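Local coordinates for UPF0255 protein frsA (Vibrio vulnificus, PDB 3MVE), which probably hydrolyses carboxylic esters to an alcohol and a carboxylate, as a serine esterase of the FrsA family with an alpha/beta-hydrolase-type fold, at residues Ile168-Ile173 against Thr181-Leu186; Asp228-Gly233 against Ser245-Ala250; Gly296-Asp301 against Asp366-Tyr371. All coordinates share one frame; numbering follows the deposited sequence.

Interaction 1: residues Ile168-Ile173 against Thr181-Leu186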
loop_
_atom_site.group_PDB
_atom_site.type_symbol
_atom_site.label_atom_id
_atom_site.label_comp_id
_atom_site.label_asym_id
_atom_site.label_seq_id
_atom_site.Cartn_x
_atom_site.Cartn_y
_atom_site.Cartn_z
ATOM N N ILE A 168 -16.309 10.621 -8.990
ATOM C CA ILE A 168 -16.163 9.342 -8.311
ATOM C C ILE A 168 -16.058 9.614 -6.829
ATOM O O ILE A 168 -15.098 10.236 -6.365
ATOM C CB ILE A 168 -14.900 8.579 -8.748
ATOM C CG1 ILE A 168 -14.981 8.225 -10.236
ATOM C CG2 ILE A 168 -14.761 7.314 -7.916
ATOM C CD1 ILE A 168 -13.908 7.227 -10.702
ATOM N N LYS A 169 -17.049 9.147 -6.084
ATOM C CA LYS A 169 -17.073 9.362 -4.643
ATOM C C LYS A 169 -16.821 8.074 -3.888
ATOM O O LYS A 169 -17.449 7.054 -4.149
ATOM C CB LYS A 169 -18.422 9.943 -4.232
ATOM C CG LYS A 169 -18.717 11.306 -4.853
ATOM C CD LYS A 169 -20.104 11.809 -4.473
ATOM C CE LYS A 169 -20.434 13.111 -5.208
ATOM N NZ LYS A 169 -19.551 14.227 -4.768
ATOM N N GLN A 170 -15.889 8.114 -2.954
ATOM C CA GLN A 170 -15.598 6.935 -2.169
ATOM C C GLN A 170 -16.495 7.043 -0.954
ATOM O O GLN A 170 -16.367 7.977 -0.170
ATOM C CB GLN A 170 -14.139 6.912 -1.742
ATOM C CG GLN A 170 -13.679 5.540 -1.306
ATOM C CD GLN A 170 -12.242 5.538 -0.821
ATOM O OE1 GLN A 170 -11.934 6.107 0.223
ATOM N NE2 GLN A 170 -11.352 4.899 -1.585
ATOM N N LEU A 171 -17.417 6.098 -0.821
ATOM C CA LEU A 171 -18.360 6.085 0.287
ATOM C C LEU A 171 -17.934 5.108 1.375
ATOM O O LEU A 171 -17.334 4.070 1.089
ATOM C CB LEU A 171 -19.754 5.687 -0.219
ATOM C CG LEU A 171 -20.568 6.670 -1.069
ATOM C CD1 LEU A 171 -19.693 7.395 -2.068
ATOM C CD2 LEU A 171 -21.657 5.911 -1.784
ATOM N N GLU A 172 -18.250 5.443 2.619
ATOM C CA GLU A 172 -17.927 4.575 3.739
ATOM C C GLU A 172 -19.194 4.402 4.565
ATOM O O GLU A 172 -19.698 5.349 5.159
ATOM C CB GLU A 172 -16.789 5.163 4.580
ATOM C CG GLU A 172 -15.456 5.179 3.829
ATOM C CD GLU A 172 -14.256 5.411 4.733
ATOM O OE1 GLU A 172 -14.293 6.365 5.534
ATOM O OE2 GLU A 172 -13.272 4.645 4.636
ATOM N N ILE A 173 -19.708 3.175 4.567
ATOM C CA ILE A 173 -20.939 2.836 5.271
ATOM C C ILE A 173 -20.664 1.956 6.479
ATOM O O ILE A 173 -20.107 0.867 6.344
ATOM C CB ILE A 173 -21.905 2.086 4.333
ATOM C CG1 ILE A 173 -22.128 2.906 3.060
ATOM C CG2 ILE A 173 -23.225 1.816 5.049
ATOM C CD1 ILE A 173 -22.978 2.203 2.032
ATOM N N THR A 181 -16.625 0.088 2.248
ATOM C CA THR A 181 -16.135 1.101 1.323
ATOM C C THR A 181 -16.670 0.799 -0.075
ATOM O O THR A 181 -16.548 -0.324 -0.571
ATOM C CB THR A 181 -14.589 1.124 1.325
ATOM O OG1 THR A 181 -14.138 1.431 2.652
ATOM C CG2 THR A 181 -14.047 2.180 0.354
ATOM N N ALA A 182 -17.294 1.798 -0.691
ATOM C CA ALA A 182 -17.865 1.642 -2.022
ATOM C C ALA A 182 -17.528 2.869 -2.865
ATOM O O ALA A 182 -17.313 3.955 -2.327
ATOM C CB ALA A 182 -19.395 1.464 -1.921
ATOM N N HIS A 183 -17.472 2.699 -4.182
ATOM C CA HIS A 183 -17.165 3.824 -5.058
ATOM C C HIS A 183 -18.341 4.156 -5.955
ATOM O O HIS A 183 -18.794 3.315 -6.744
ATOM C CB HIS A 183 -15.934 3.532 -5.931
ATOM C CG HIS A 183 -14.659 3.419 -5.157
ATOM N ND1 HIS A 183 -14.365 2.332 -4.367
ATOM C CD2 HIS A 183 -13.616 4.278 -5.026
ATOM C CE1 HIS A 183 -13.196 2.525 -3.775
ATOM N NE2 HIS A 183 -12.724 3.697 -4.158
ATOM N N LEU A 184 -18.823 5.387 -5.829
ATOM C CA LEU A 184 -19.950 5.867 -6.624
ATOM C C LEU A 184 -19.421 6.652 -7.813
ATOM O O LEU A 184 -18.787 7.697 -7.649
ATOM C CB LEU A 184 -20.868 6.767 -5.770
ATOM C CG LEU A 184 -22.093 7.343 -6.503
ATOM C CD1 LEU A 184 -23.006 6.188 -6.955
ATOM C CD2 LEU A 184 -22.875 8.277 -5.575
ATOM N N HIS A 185 -19.683 6.136 -9.009
ATOM C CA HIS A 185 -19.234 6.761 -10.238
ATOM C C HIS A 185 -20.417 7.490 -10.879
ATOM O O HIS A 185 -21.477 6.895 -11.103
ATOM C CB HIS A 185 -18.696 5.699 -11.201
ATOM C CG HIS A 185 -17.602 4.848 -10.630
ATOM N ND1 HIS A 185 -17.810 3.956 -9.600
ATOM C CD2 HIS A 185 -16.301 4.715 -10.985
ATOM C CE1 HIS A 185 -16.687 3.306 -9.350
ATOM N NE2 HIS A 185 -15.754 3.749 -10.175
ATOM N N LEU A 186 -20.241 8.773 -11.176
ATOM C CA LEU A 186 -21.327 9.551 -11.750
ATOM C C LEU A 186 -20.876 10.402 -12.926
ATOM O O LEU A 186 -19.734 10.876 -12.976
ATOM C CB LEU A 186 -21.926 10.473 -10.680
ATOM C CG LEU A 186 -22.421 9.876 -9.355
ATOM C CD1 LEU A 186 -21.872 10.712 -8.196
ATOM C CD2 LEU A 186 -23.967 9.831 -9.325
#

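Interaction 2: residues Asp228-Gly233 against Ser245-Ala250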
loop_
_atom_site.group_PDB
_atom_site.type_symbol
_atom_site.label_atom_id
_atom_site.label_comp_id
_atom_site.label_asym_id
_atom_site.label_seq_id
_atom_site.Cartn_x
_atom_site.Cartn_y
_atom_site.Cartn_z
ATOM N N ASP A 228 -16.941 -4.424 -2.754
ATOM C CA ASP A 228 -16.271 -5.715 -2.684
ATOM C C ASP A 228 -17.129 -6.663 -1.853
ATOM O O ASP A 228 -17.752 -6.246 -0.872
ATOM C CB ASP A 228 -14.900 -5.594 -2.009
ATOM C CG ASP A 228 -13.898 -4.853 -2.859
ATOM O OD1 ASP A 228 -13.748 -5.235 -4.038
ATOM O OD2 ASP A 228 -13.270 -3.893 -2.349
ATOM N N MET A 229 -17.165 -7.929 -2.242
ATOM C CA MET A 229 -17.914 -8.921 -1.483
ATOM C C MET A 229 -17.096 -9.223 -0.235
ATOM O O MET A 229 -15.901 -8.950 -0.190
ATOM C CB MET A 229 -18.091 -10.214 -2.283
ATOM C CG MET A 229 -19.127 -10.136 -3.374
ATOM S SD MET A 229 -19.582 -11.781 -3.910
ATOM C CE MET A 229 -20.493 -12.320 -2.469
ATOM N N PRO A 230 -17.731 -9.805 0.796
ATOM C CA PRO A 230 -17.000 -10.125 2.028
ATOM C C PRO A 230 -15.776 -10.979 1.716
ATOM O O PRO A 230 -15.842 -11.878 0.868
ATOM C CB PRO A 230 -18.037 -10.887 2.858
ATOM C CG PRO A 230 -19.340 -10.351 2.347
ATOM C CD PRO A 230 -19.122 -10.279 0.872
ATOM N N SER A 231 -14.674 -10.677 2.404
ATOM C CA SER A 231 -13.383 -11.361 2.273
ATOM C C SER A 231 -12.550 -10.873 1.086
ATOM O O SER A 231 -11.443 -11.365 0.853
ATOM C CB SER A 231 -13.570 -12.891 2.190
ATOM O OG SER A 231 -14.154 -13.307 0.962
ATOM N N VAL A 232 -13.082 -9.898 0.350
ATOM C CA VAL A 232 -12.400 -9.342 -0.824
ATOM C C VAL A 232 -12.097 -7.849 -0.679
ATOM O O VAL A 232 -12.930 -7.098 -0.189
ATOM C CB VAL A 232 -13.269 -9.489 -2.108
ATOM C CG1 VAL A 232 -12.462 -9.081 -3.322
ATOM C CG2 VAL A 232 -13.795 -10.913 -2.249
ATOM N N GLY A 233 -10.914 -7.437 -1.135
ATOM C CA GLY A 233 -10.505 -6.040 -1.098
ATOM C C GLY A 233 -10.828 -5.257 0.164
ATOM O O GLY A 233 -10.436 -5.633 1.271
ATOM N N SER A 245 -24.346 -11.710 0.735
ATOM C CA SER A 245 -24.862 -10.583 -0.022
ATOM C C SER A 245 -25.194 -9.414 0.898
ATOM O O SER A 245 -25.672 -8.377 0.440
ATOM C CB SER A 245 -26.110 -11.003 -0.812
ATOM O OG SER A 245 -27.086 -11.602 0.031
ATOM N N ARG A 246 -24.913 -9.578 2.192
ATOM C CA ARG A 246 -25.218 -8.550 3.192
ATOM C C ARG A 246 -24.568 -7.177 3.002
ATOM O O ARG A 246 -25.196 -6.153 3.298
ATOM C CB ARG A 246 -24.914 -9.076 4.606
ATOM C CG ARG A 246 -23.448 -9.362 4.924
ATOM C CD ARG A 246 -23.354 -10.019 6.309
ATOM N NE ARG A 246 -21.997 -10.073 6.860
ATOM C CZ ARG A 246 -20.992 -10.771 6.334
ATOM N NH1 ARG A 246 -21.177 -11.487 5.229
ATOM N NH2 ARG A 246 -19.798 -10.759 6.918
ATOM N N LEU A 247 -23.325 -7.130 2.519
ATOM C CA LEU A 247 -22.684 -5.837 2.323
ATOM C C LEU A 247 -23.376 -5.081 1.204
ATOM O O LEU A 247 -23.543 -3.862 1.294
ATOM C CB LEU A 247 -21.205 -5.995 1.996
ATOM C CG LEU A 247 -20.422 -6.837 2.994
ATOM C CD1 LEU A 247 -18.942 -6.812 2.590
ATOM C CD2 LEU A 247 -20.633 -6.305 4.420
ATOM N N HIS A 248 -23.767 -5.797 0.144
ATOM C CA HIS A 248 -24.473 -5.166 -0.964
ATOM C C HIS A 248 -25.865 -4.753 -0.487
ATOM O O HIS A 248 -26.405 -3.735 -0.914
ATOM C CB HIS A 248 -24.581 -6.111 -2.166
ATOM C CG HIS A 248 -23.275 -6.347 -2.856
ATOM N ND1 HIS A 248 -22.385 -7.318 -2.449
ATOM C CD2 HIS A 248 -22.666 -5.676 -3.864
ATOM C CE1 HIS A 248 -21.279 -7.228 -3.170
ATOM N NE2 HIS A 248 -21.423 -6.239 -4.035
ATOM N N GLN A 249 -26.426 -5.547 0.420
ATOM C CA GLN A 249 -27.739 -5.261 0.992
ATOM C C GLN A 249 -27.665 -3.981 1.837
ATOM O O GLN A 249 -28.539 -3.115 1.751
ATOM C CB GLN A 249 -28.194 -6.445 1.844
ATOM C CG GLN A 249 -29.552 -6.275 2.481
ATOM C CD GLN A 249 -30.190 -7.613 2.824
ATOM O OE1 GLN A 249 -29.538 -8.503 3.367
ATOM N NE2 GLN A 249 -31.470 -7.758 2.507
ATOM N N ALA A 250 -26.610 -3.852 2.640
ATOM C CA ALA A 250 -26.438 -2.656 3.465
ATOM C C ALA A 250 -26.209 -1.427 2.588
ATOM O O ALA A 250 -26.662 -0.330 2.917
ATOM C CB ALA A 250 -25.267 -2.841 4.435
#

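Interaction 3: residues Gly296-Asp301 against Asp366-Tyr371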
loop_
_atom_site.group_PDB
_atom_site.type_symbol
_atom_site.label_atom_id
_atom_site.label_comp_id
_atom_site.label_asym_id
_atom_site.label_seq_id
_atom_site.Cartn_x
_atom_site.Cartn_y
_atom_site.Cartn_z
ATOM N N GLY A 296 -21.484 -15.270 -16.025
ATOM C CA GLY A 296 -20.589 -16.308 -15.546
ATOM C C GLY A 296 -20.706 -16.632 -14.072
ATOM O O GLY A 296 -19.721 -16.983 -13.415
ATOM N N ALA A 297 -21.922 -16.553 -13.556
ATOM C CA ALA A 297 -22.161 -16.822 -12.149
ATOM C C ALA A 297 -22.376 -18.297 -11.839
ATOM O O ALA A 297 -23.132 -18.981 -12.537
ATOM C CB ALA A 297 -23.370 -16.018 -11.673
ATOM N N PRO A 298 -21.678 -18.818 -10.811
ATOM C CA PRO A 298 -21.811 -20.218 -10.399
ATOM C C PRO A 298 -23.045 -20.224 -9.495
ATOM O O PRO A 298 -22.993 -19.779 -8.341
ATOM C CB PRO A 298 -20.521 -20.478 -9.625
ATOM C CG PRO A 298 -20.267 -19.137 -8.975
ATOM C CD PRO A 298 -20.540 -18.180 -10.121
ATOM N N ILE A 299 -24.155 -20.708 -10.038
ATOM C CA ILE A 299 -25.419 -20.734 -9.320
ATOM C C ILE A 299 -25.684 -22.025 -8.573
ATOM O O ILE A 299 -26.125 -21.997 -7.419
ATOM C CB ILE A 299 -26.600 -20.477 -10.294
ATOM C CG1 ILE A 299 -26.444 -19.101 -10.936
ATOM C CG2 ILE A 299 -27.933 -20.580 -9.557
ATOM C CD1 ILE A 299 -26.335 -17.968 -9.941
ATOM N N HIS A 300 -25.405 -23.157 -9.216
ATOM C CA HIS A 300 -25.675 -24.438 -8.589
ATOM C C HIS A 300 -24.804 -25.617 -9.006
ATOM O O HIS A 300 -24.248 -26.317 -8.158
ATOM C CB HIS A 300 -27.140 -24.807 -8.841
ATOM C CG HIS A 300 -27.504 -26.178 -8.383
ATOM N ND1 HIS A 300 -27.644 -26.504 -7.051
ATOM C CD2 HIS A 300 -27.746 -27.316 -9.078
ATOM C CE1 HIS A 300 -27.958 -27.782 -6.944
ATOM N NE2 HIS A 300 -28.028 -28.299 -8.161
ATOM N N ASP A 301 -24.691 -25.846 -10.307
ATOM C CA ASP A 301 -23.933 -26.990 -10.789
ATOM C C ASP A 301 -22.625 -27.286 -10.063
ATOM O O ASP A 301 -22.500 -28.315 -9.404
ATOM C CB ASP A 301 -23.655 -26.875 -12.289
ATOM C CG ASP A 301 -23.363 -28.232 -12.929
ATOM O OD1 ASP A 301 -24.251 -29.110 -12.894
ATOM O OD2 ASP A 301 -22.253 -28.432 -13.462
ATOM N N ASP A 366 -18.362 -22.684 -20.075
ATOM C CA ASP A 366 -17.795 -22.199 -18.820
ATOM C C ASP A 366 -18.053 -23.346 -17.843
ATOM O O ASP A 366 -19.201 -23.755 -17.655
ATOM C CB ASP A 366 -18.522 -20.937 -18.343
ATOM C CG ASP A 366 -17.852 -20.295 -17.138
ATOM O OD1 ASP A 366 -17.131 -20.998 -16.403
ATOM O OD2 ASP A 366 -18.063 -19.084 -16.921
ATOM N N PRO A 367 -16.996 -23.895 -17.225
ATOM C CA PRO A 367 -17.188 -25.000 -16.282
ATOM C C PRO A 367 -17.680 -24.517 -14.930
ATOM O O PRO A 367 -17.901 -25.310 -14.019
ATOM C CB PRO A 367 -15.799 -25.610 -16.192
ATOM C CG PRO A 367 -14.936 -24.397 -16.234
ATOM C CD PRO A 367 -15.566 -23.572 -17.360
ATOM N N VAL A 368 -17.844 -23.208 -14.801
ATOM C CA VAL A 368 -18.300 -22.634 -13.546
ATOM C C VAL A 368 -19.756 -22.187 -13.624
ATOM O O VAL A 368 -20.467 -22.220 -12.626
ATOM C CB VAL A 368 -17.422 -21.408 -13.152
ATOM C CG1 VAL A 368 -17.879 -20.834 -11.824
ATOM C CG2 VAL A 368 -15.961 -21.825 -13.078
ATOM N N SER A 369 -20.191 -21.782 -14.815
ATOM C CA SER A 369 -21.548 -21.287 -15.011
ATOM C C SER A 369 -22.218 -21.890 -16.233
ATOM O O SER A 369 -22.334 -21.235 -17.271
ATOM C CB SER A 369 -21.510 -19.763 -15.160
ATOM O OG SER A 369 -22.810 -19.208 -15.155
ATOM N N PRO A 370 -22.667 -23.151 -16.133
ATOM C CA PRO A 370 -23.333 -23.819 -17.258
ATOM C C PRO A 370 -24.668 -23.171 -17.602
ATOM O O PRO A 370 -25.242 -22.440 -16.788
ATOM C CB PRO A 370 -23.486 -25.254 -16.763
ATOM C CG PRO A 370 -23.594 -25.083 -15.280
ATOM C CD PRO A 370 -22.529 -24.068 -14.991
ATOM N N TYR A 371 -25.150 -23.428 -18.814
ATOM C CA TYR A 371 -26.411 -22.868 -19.288
ATOM C C TYR A 371 -27.576 -23.321 -18.406
ATOM O O TYR A 371 -28.527 -22.575 -18.194
ATOM C CB TYR A 371 -26.641 -23.291 -20.750
ATOM C CG TYR A 371 -27.889 -22.732 -21.409
ATOM C CD1 TYR A 371 -28.099 -21.354 -21.506
ATOM C CD2 TYR A 371 -28.837 -23.583 -21.984
ATOM C CE1 TYR A 371 -29.221 -20.833 -22.163
ATOM C CE2 TYR A 371 -29.962 -23.077 -22.649
ATOM C CZ TYR A 371 -30.147 -21.700 -22.737
ATOM O OH TYR A 371 -31.233 -21.187 -23.420
HETATM O O HOH W 1 -17.433 -17.717 -14.760
#

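Interaction 1: residues Ile168-Ile173 against Thr181-Leu186
Q170 and H183 form a non-hydrogen-bonded pair of an antiparallel beta hairpin, yet their side chains add a bond of their own. Running alongside each other in the same direction, they bring Q170 NE2 to 3.2 Å from H183 NE2. The N-H lies in the amide plane and points almost straight at the nitrogen (167°), but it arrives 37° out of the imidazole plane. The extended chain of Q170, with CG trans to the backbone N (chi1 -162°), also lays CG over the ring face, 3.9 Å from the H183 centroid, a CH-pi contact. On the same face of the sheet I168 crosses H185, its CD1 reaching 3.5 Å from H185 CD2. The H185 ring is held at both nitrogens, by Y157 OH and by M224 O of the neighbouring strand.

The tight part is the backbone ladder. K169 and L184 exchange two N-H...O bonds, as do L171 and A182, the shortest being L171 N to A182 O at 2.6 Å. Beside it, on the face shared with A182, L171 CD1 packs at 3.9 Å from L184 CB. The contact is looser toward the exposed E172, whose OE2 stays 3.9 Å from T181 OG1, and at K169, whose amino end leads away from strand 179-186.

Strand 167-174 is an outermost strand of the sheet within this chain, joined to its hairpin partner by main-chain bonds that set the register and so the pairing; the Q170-H183 bond and the apolar contacts add side-chain links to pairs already opposed.

Interaction 2: residues Asp228-Gly233 against Ser245-Ala250
The connection from strand 223-227 to helix 246-254, a link of the central alpha/beta domain, folds back here so that its first residues lie against the first turn of the helix they lead to. P230 and L247 form the middle of the contact. Their side chains slide past each other in opposite directions, and P230 CG comes to rest 3.6 Å from L247 CD1; the same methyl lies 3.7 Å from D228 O.

Two flat groups flank this apolar pair. The guanidinium of R246 approaches the proline ring obliquely, NH1 standing 3.6 Å from P230 CG. Its CG is lodged between the backbone N and the carbonyl carbon (chi1 66°), and the chain then runs extended to NE, carrying the group out to the proline. There its nitrogens are held by the carbonyls of P239 and D243. M229 instead meets the H248 ring at its edge, with CG 3.6 Å from H248 CE1 and the two side chains nearly perpendicular. H248 NE2 bonds weakly to V227 O at the end of the strand.

The loop has its own brace: residues M229 to V232 make a type II beta turn, closed by V232 N to M229 O at 3.0 Å, with P230 in its second position. Side chains of M229 and H248 also reach strand 193-199 and helix 273-284. Such packing of a loop onto its following helix belongs to the beta-alpha-beta crossover from strand 223-227 to strand 266-271, a recurrent element of alpha/beta hydrolases.

Interaction 3: residues Gly296-Asp301 against Asp366-Tyr371
S369 and A297 supply the direct polar link between two loops that leave neighbouring parallel strands, 291-295 and 358-363. S369 OG donates to A297 O over a short 2.6 Å, from well above the carbonyl plane and not along a lone pair; N374 OD1 is a weak alternative partner of the same hydroxyl. The torsion that sets OG trans to the backbone N (chi1 -171°) directs it at the opposite loop. The backbone itself runs close enough here to put S369 CB 3.4 Å from G296 C. A water adds an indirect link, giving one hydrogen to G296 O and the other to D366 OD2 at 2.6 Å.

D366 uses its second oxygen within its own loop: OD1 accepts from V368 N at 2.8 Å, which makes an Asx turn. In alpha/beta hydrolases the loop in this position, after the last strand but one, commonly carries the acid of the catalytic triad, though no such role is established here for D366. P370, just beyond, is the N-cap of helix 371-379. From that helix the D373 carboxylate receives backbone N-H groups of I299, H300 and D301.

Apolar contacts lie to either side of the serine in sequence. P298 and V368 run side by side, with P298 CB pressed to 3.5 Å from V368 CG1, tighter than ordinary van der Waals contact. P370 crosses D301 obliquely, its CG touching D301 CB at 3.5 Å, while the carboxylate of D301 forms a salt bridge with K308.

Overall arrangement
The three contacts follow one another along the chain and all belong to one alpha/beta fold: the first within its sheet, the other two in loops that leave its strands. Interaction 1 is the hairpin at the antiparallel margin, partly buried and dominated by main-chain bonds. Interaction 2, about 14 Å away between centres, is wholly buried; it joins loop to helix by side-chain packing. The two are neighbours in the fold, since strand 223-227, which feeds interaction 2, pairs with strand 179-186. Interaction 3 lies on the opposite side of the chain's centre from interaction 1, about 30 Å between centres. Partly buried like interaction 1, it has no strand pairing and joins two loops through a serine, a water and prolines.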